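Local coordinates for protein aphrodisin (Mesocricetus auratus, PDB 1E5P) that acts as an aphrodisiac pheromone of the lipocalin family that elicits copulatory behaviour in male hamsters and probably carries small odorant-like molecules, at residues Y65-G68 against N69-E73; I125-Q128 against F129-K133. One frame throughout, in Å; residues are numbered along the deposited sequence.

Contact 1 (Y65-G68 against N69-E73). Unlike the reference sequence in segment 69-73: Glu73 (reference Gln).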
ATOM      1  N   TYR A  65      -6.372  11.175   5.302  1.00 18.95           N
ATOM      2  CA  TYR A  65      -7.466  12.154   5.314  1.00 19.02           C
ATOM      3  C   TYR A  65      -8.009  12.326   3.906  1.00 18.26           C
ATOM      4  O   TYR A  65      -7.273  12.723   3.013  1.00 18.62           O
ATOM      5  CB  TYR A  65      -6.940  13.496   5.848  1.00 21.09           C
ATOM      6  CG  TYR A  65      -6.501  13.393   7.303  1.00 24.06           C
ATOM      7  CD1 TYR A  65      -7.472  13.466   8.290  1.00 25.69           C
ATOM      8  CD2 TYR A  65      -5.178  13.191   7.656  1.00 24.75           C
ATOM      9  CE1 TYR A  65      -7.131  13.354   9.632  1.00 26.80           C
ATOM     10  CE2 TYR A  65      -4.829  13.097   9.013  1.00 26.31           C
ATOM     11  CZ  TYR A  65      -5.810  13.174   9.972  0.50 26.42           C
ATOM     12  OH  TYR A  65      -5.483  13.064  11.305  0.50 26.27           O
ATOM     13  N   LEU A  66      -9.292  12.053   3.722  1.00 18.30           N
ATOM     14  CA  LEU A  66      -9.946  12.136   2.436  1.00 17.92           C
ATOM     15  C   LEU A  66     -10.142  13.588   2.016  1.00 17.96           C
ATOM     16  O   LEU A  66     -10.623  14.404   2.817  1.00 19.88           O
ATOM     17  CB  LEU A  66     -11.305  11.398   2.530  1.00 19.62           C
ATOM     18  CG  LEU A  66     -12.122  11.362   1.229  1.00 21.75           C
ATOM     19  CD1 LEU A  66     -11.362  10.638   0.125  1.00 21.67           C
ATOM     20  CD2 LEU A  66     -13.451  10.648   1.516  1.00 23.66           C
ATOM     21  N   LYS A  67      -9.814  13.887   0.759  1.00 17.47           N
ATOM     22  CA  LYS A  67      -9.909  15.237   0.225  1.00 16.46           C
ATOM     23  C   LYS A  67     -11.077  15.311  -0.755  1.00 17.54           C
ATOM     24  O   LYS A  67     -11.642  14.284  -1.179  1.00 18.93           O
ATOM     25  CB  LYS A  67      -8.577  15.664  -0.426  1.00 16.26           C
ATOM     26  CG  LYS A  67      -7.349  15.481   0.486  1.00 17.28           C
ATOM     27  CD  LYS A  67      -7.539  16.150   1.851  1.00 19.02           C
ATOM     28  CE  LYS A  67      -6.252  16.039   2.682  1.00 18.22           C
ATOM     29  NZ  LYS A  67      -6.394  16.738   3.998  1.00 19.84           N
ATOM     30  N   GLY A  68     -11.407  16.512  -1.213  1.00 17.52           N
ATOM     31  CA  GLY A  68     -12.545  16.690  -2.124  1.00 18.92           C
ATOM     32  C   GLY A  68     -12.370  15.949  -3.435  1.00 19.38           C
ATOM     33  O   GLY A  68     -13.328  15.491  -4.048  1.00 20.16           O
ATOM     34  N   ASN A  69     -11.106  15.788  -3.868  1.00 19.80           N
ATOM     35  CA  ASN A  69     -10.791  15.102  -5.125  1.00 19.73           C
ATOM     36  C   ASN A  69     -10.876  13.591  -5.008  1.00 20.68           C
ATOM     37  O   ASN A  69     -10.580  12.851  -5.967  1.00 22.58           O
ATOM     38  CB  ASN A  69      -9.426  15.572  -5.645  1.00 20.11           C
ATOM     39  CG  ASN A  69      -8.229  15.221  -4.793  1.00 19.73           C
ATOM     40  OD1 ASN A  69      -7.085  15.707  -5.026  1.00 22.50           O
ATOM     41  ND2 ASN A  69      -8.427  14.382  -3.822  1.00 16.10           N
ATOM     42  N   GLY A  70     -11.238  13.057  -3.833  1.00 19.61           N
ATOM     43  CA  GLY A  70     -11.435  11.642  -3.630  1.00 21.14           C
ATOM     44  C   GLY A  70     -10.173  10.852  -3.308  1.00 20.90           C
ATOM     45  O   GLY A  70     -10.186   9.600  -3.314  1.00 22.28           O
ATOM     46  N   THR A  71      -9.095  11.573  -3.064  1.00 19.09           N
ATOM     47  CA  THR A  71      -7.852  10.912  -2.648  1.00 19.36           C
ATOM     48  C   THR A  71      -7.681  11.093  -1.135  1.00 19.52           C
ATOM     49  O   THR A  71      -8.282  11.971  -0.513  1.00 19.55           O
ATOM     50  CB  THR A  71      -6.613  11.483  -3.333  1.00 20.40           C
ATOM     51  OG1 THR A  71      -6.371  12.850  -2.908  1.00 20.95           O
ATOM     52  CG2 THR A  71      -6.718  11.449  -4.846  1.00 21.96           C
ATOM     53  N   TYR A  72      -6.819  10.255  -0.567  1.00 17.89           N
ATOM     54  CA  TYR A  72      -6.436  10.341   0.821  1.00 17.96           C
ATOM     55  C   TYR A  72      -4.977  10.859   0.895  1.00 17.85           C
ATOM     56  O   TYR A  72      -4.172  10.481   0.037  1.00 19.76           O
ATOM     57  CB  TYR A  72      -6.439   8.985   1.507  1.00 17.74           C
ATOM     58  CG  TYR A  72      -7.820   8.397   1.737  1.00 18.42           C
ATOM     59  CD1 TYR A  72      -8.413   7.646   0.745  1.00 20.36           C
ATOM     60  CD2 TYR A  72      -8.488   8.636   2.932  1.00 20.03           C
ATOM     61  CE1 TYR A  72      -9.694   7.113   0.932  1.00 22.01           C
ATOM     62  CE2 TYR A  72      -9.754   8.095   3.123  1.00 21.36           C
ATOM     63  CZ  TYR A  72     -10.341   7.356   2.132  1.00 22.66           C
ATOM     64  OH  TYR A  72     -11.591   6.815   2.353  1.00 24.98           O
ATOM     65  N   GLU A  73      -4.705  11.718   1.839  1.00 16.76           N
ATOM     66  CA  GLU A  73      -3.364  12.207   2.092  1.00 17.83           C
ATOM     67  C   GLU A  73      -2.912  11.772   3.480  1.00 19.17           C
ATOM     68  O   GLU A  73      -3.669  11.786   4.444  1.00 19.58           O
ATOM     69  CB  GLU A  73      -3.278  13.732   1.957  1.00 20.34           C
ATOM     70  CG  GLU A  73      -3.568  14.173   0.535  1.00 20.12           C
ATOM     71  CD  GLU A  73      -3.349  15.643   0.259  1.00 19.95           C
ATOM     72  OE1 GLU A  73      -2.959  16.392   1.197  0.50 17.55           O
ATOM     73  OE2 GLU A  73      -3.579  16.010  -0.912  0.50 15.67           O
TER
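The beta hairpin between strands 56-66 and 72-75 closes here through a type I turn from Lys67 to Gly70 followed by a G1 beta bulge. Two bonds identify the bulge: Lys67 N donates to Thr71 O at 2.8 Å, with a C=O...N angle of 175°, and Lys67 O accepts Gly70 N at 3.0 Å from above its carbonyl plane. Gly70, the first bulge residue, has a positive phi of 85°. Beyond the bulge, Tyr65 and Glu73 form an antiparallel hydrogen-bonded pair, with Tyr65 N to Glu73 O at 2.9 Å and Glu73 N to Tyr65 O at 3.0 Å.

Leu66 and Tyr72, the next pair inward to the turn, are non-hydrogen-bonded and share one face of the sheet. With CG of Leu66 anti to its own amide nitrogen (chi1 -179°), CD1 lies over the middle of the Tyr72 ring, 4.0 Å from its centroid, a CH-pi contact, while CB meets the ring atom CE2 of Tyr72 at 3.7 Å. That ring also meets Phe82 and Phe3, and its hydroxyl is hydrogen-bonded to Cys42 O.

Lys67 passes Glu73 at about a right angle. A bend at chi2 turns its chain over the glutamate, where, in the Glu73 conformer given here, one of two, CE comes within 3.6 Å of Glu73 OE1; the charged atoms remain 4.4 Å apart (Lys67 NZ to Glu73 OE1), beyond a salt bridge, so any attraction is probably modest. Glu73 replaces the glutamine of the reference sequence. Asn69, within the turn, carries an N-linked glycan in the natural protein that is absent from this structure. The combination of type I turn, left-handed glycine and bulge is the 3:5 hairpin, here linking neighbouring strands of the lipocalin barrel.

Contact 2 (I125-Q128 against F129-K133)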
ATOM      1  N   ILE A 125      -5.403  -8.345 -13.200  1.00 23.20           N
ATOM      2  CA  ILE A 125      -5.865  -6.996 -12.827  1.00 22.72           C
ATOM      3  C   ILE A 125      -4.670  -6.123 -12.430  1.00 21.75           C
ATOM      4  O   ILE A 125      -4.578  -4.968 -12.802  1.00 21.90           O
ATOM      5  CB  ILE A 125      -6.877  -7.060 -11.669  1.00 23.12           C
ATOM      6  CG1 ILE A 125      -8.181  -7.696 -12.187  1.00 22.94           C
ATOM      7  CG2 ILE A 125      -7.148  -5.667 -11.121  1.00 23.77           C
ATOM      8  CD1 ILE A 125      -9.239  -7.921 -11.124  1.00 24.36           C
ATOM      9  N   LEU A 126      -3.756  -6.682 -11.659  1.00 22.70           N
ATOM     10  CA  LEU A 126      -2.559  -5.942 -11.245  1.00 22.69           C
ATOM     11  C   LEU A 126      -1.718  -5.518 -12.452  1.00 23.11           C
ATOM     12  O   LEU A 126      -1.242  -4.385 -12.516  1.00 22.76           O
ATOM     13  CB  LEU A 126      -1.725  -6.834 -10.325  1.00 23.48           C
ATOM     14  CG  LEU A 126      -0.346  -6.261  -9.917  1.00 24.56           C
ATOM     15  CD1 LEU A 126      -0.521  -4.950  -9.175  1.00 26.22           C
ATOM     16  CD2 LEU A 126       0.372  -7.313  -9.088  1.00 25.96           C
ATOM     17  N   VAL A 127      -1.505  -6.452 -13.379  1.00 23.78           N
ATOM     18  CA  VAL A 127      -0.733  -6.133 -14.592  1.00 26.11           C
ATOM     19  C   VAL A 127      -1.405  -5.036 -15.381  1.00 25.77           C
ATOM     20  O   VAL A 127      -0.691  -4.121 -15.833  1.00 27.93           O
ATOM     21  CB  VAL A 127      -0.505  -7.408 -15.427  1.00 29.38           C
ATOM     22  CG1 VAL A 127      -0.129  -7.101 -16.864  1.00 30.75           C
ATOM     23  CG2 VAL A 127       0.588  -8.231 -14.746  1.00 31.35           C
ATOM     24  N   GLN A 128      -2.732  -5.057 -15.531  1.00 26.46           N
ATOM     25  CA  GLN A 128      -3.449  -4.023 -16.266  1.00 26.25           C
ATOM     26  C   GLN A 128      -3.226  -2.679 -15.583  1.00 26.80           C
ATOM     27  O   GLN A 128      -2.923  -1.653 -16.214  1.00 26.31           O
ATOM     28  CB  GLN A 128      -4.928  -4.381 -16.466  1.00 28.20           C
ATOM     29  CG  GLN A 128      -5.170  -5.581 -17.378  1.00 29.66           C
ATOM     30  CD  GLN A 128      -6.587  -5.734 -17.894  1.00 32.13           C
ATOM     31  OE1 GLN A 128      -6.908  -5.485 -19.058  0.50 31.23           O
ATOM     32  NE2 GLN A 128      -7.493  -6.176 -17.017  0.60 32.60           N
ATOM     33  N   PHE A 129      -3.258  -2.661 -14.235  1.00 25.77           N
ATOM     34  CA  PHE A 129      -3.012  -1.416 -13.504  1.00 25.59           C
ATOM     35  C   PHE A 129      -1.575  -0.933 -13.656  1.00 25.56           C
ATOM     36  O   PHE A 129      -1.326   0.260 -13.839  1.00 26.04           O
ATOM     37  CB  PHE A 129      -3.372  -1.576 -12.027  1.00 24.95           C
ATOM     38  CG  PHE A 129      -4.848  -1.536 -11.725  1.00 24.30           C
ATOM     39  CD1 PHE A 129      -5.655  -0.590 -12.323  1.00 25.11           C
ATOM     40  CD2 PHE A 129      -5.420  -2.418 -10.822  1.00 24.50           C
ATOM     41  CE1 PHE A 129      -7.012  -0.525 -12.061  1.00 25.52           C
ATOM     42  CE2 PHE A 129      -6.779  -2.350 -10.541  1.00 22.79           C
ATOM     43  CZ  PHE A 129      -7.566  -1.414 -11.158  1.00 23.21           C
ATOM     44  N   ALA A 130      -0.618  -1.853 -13.600  1.00 25.88           N
ATOM     45  CA  ALA A 130       0.798  -1.501 -13.758  1.00 26.65           C
ATOM     46  C   ALA A 130       0.981  -0.878 -15.138  1.00 27.79           C
ATOM     47  O   ALA A 130       1.646   0.138 -15.261  1.00 28.82           O
ATOM     48  CB  ALA A 130       1.691  -2.707 -13.560  1.00 26.45           C
ATOM     49  N   HIS A 131       0.366  -1.465 -16.171  1.00 29.02           N
ATOM     50  CA  HIS A 131       0.508  -0.851 -17.500  1.00 31.70           C
ATOM     51  C   HIS A 131      -0.055   0.564 -17.508  1.00 32.23           C
ATOM     52  O   HIS A 131       0.576   1.529 -17.948  1.00 33.42           O
ATOM     53  CB  HIS A 131      -0.214  -1.701 -18.543  1.00 35.48           C
ATOM     54  CG  HIS A 131       0.397  -3.054 -18.740  1.00 38.69           C
ATOM     55  ND1 HIS A 131       1.752  -3.264 -18.692  1.00 40.96           N
ATOM     56  CD2 HIS A 131      -0.165  -4.260 -18.997  1.00 40.75           C
ATOM     57  CE1 HIS A 131       2.012  -4.545 -18.898  1.00 41.71           C
ATOM     58  NE2 HIS A 131       0.866  -5.171 -19.088  1.00 42.34           N
ATOM     59  N   GLU A 132      -1.270   0.704 -16.997  1.00 31.62           N
ATOM     60  CA  GLU A 132      -1.968   1.982 -16.972  1.00 33.27           C
ATOM     61  C   GLU A 132      -1.183   3.052 -16.221  1.00 33.27           C
ATOM     62  O   GLU A 132      -1.149   4.208 -16.652  1.00 34.29           O
ATOM     63  CB  GLU A 132      -3.354   1.795 -16.370  1.00 35.60           C
ATOM     64  CG  GLU A 132      -4.155   3.056 -16.119  1.00 39.63           C
ATOM     65  CD  GLU A 132      -5.209   2.852 -15.040  1.00 41.87           C
ATOM     66  OE1 GLU A 132      -5.791   1.750 -14.987  0.50 41.82           O
ATOM     67  OE2 GLU A 132      -5.442   3.783 -14.237  0.50 42.65           O
ATOM     68  N   LYS A 133      -0.507   2.669 -15.127  1.00 33.00           N
ATOM     69  CA  LYS A 133       0.216   3.624 -14.272  1.00 33.32           C
ATOM     70  C   LYS A 133       1.662   3.765 -14.741  1.00 34.09           C
ATOM     71  O   LYS A 133       2.486   4.404 -14.070  1.00 34.81           O
ATOM     72  CB  LYS A 133       0.223   3.139 -12.824  1.00 32.79           C
ATOM     73  CG  LYS A 133      -1.175   3.035 -12.229  1.00 33.15           C
ATOM     74  CD  LYS A 133      -2.071   4.201 -12.625  1.00 34.58           C
ATOM     75  CE  LYS A 133      -3.028   4.613 -11.515  1.00 37.57           C
TER
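Ala130 N donates to Leu126 O at 2.8 Å, the shortest of four successive i to i+4 bonds that define one alpha-helical run. An N-H...O angle of 159° shows a nearly straight bond, and Phe129 N to Ile125 O, His131 N to Val127 O and Glu132 N to Gln128 O follow the same pattern. Ala130 CB also rests against Leu126 O at 3.5 Å.

Two i to i+4 side-chain pairs flank this backbone. Ile125 and Phe129 run side by side and point the same way. Placed opposite its own amide nitrogen, the CG2 branch of Ile125 reaches CE2 of the Phe129 ring at 3.4 Å, close packing for two carbons. In the modelled Glu132 conformer, one of two, OE1 lies in the ring plane at the edge, 3.6 Å from Phe129 CD1, so this neighbour is tentative.

Val127 and His131 form the second parallel pair. With chi1 of -66°, the His131 ring swings back along the helix so that Val127 O stands 3.1 Å above one ring face, offset toward the rim. Val127 CG1 lies alongside the same imidazole and comes within 3.1 Å of His131 NE2, a tight approach.

Outside the run, Leu126 packs on Ile109 and Val111 of strand 105-113, and Phe129 spans from Ile109 to Leu85 and Tyr86 of strand 79-87. Ile125 adds contacts with Tyr86 and Phe93. One side of helix 120-132 is thus laid against the strands, while Gln128 and Glu132 are exposed, the arrangement of the C-terminal alpha-helix that flanks the lipocalin beta-barrel.

From the N terminus, the chain first reaches contact 1, where the turn between strands 56-66 and 72-75 reverses it and joins two neighbouring barrel strands. It then passes through strands 79-87, 91-99 and 105-113 before entering helix 120-132, within which contact 2 lies. The contacts are in series and neither nest nor cross. The centres of contacts 1 and 2 are 22 Å apart; the nearest atoms of contacts 1 and 2 are about 10 Å apart, without touching. Strand 79-87 connects them indirectly: Thr71 of contact 1 touches Ile81 and Gln83, while Ile125 and Phe129 of contact 2 reach Tyr86. Contact 1 therefore closes a hairpin at one end of the barrel wall, and contact 2 belongs to the helix packed against it.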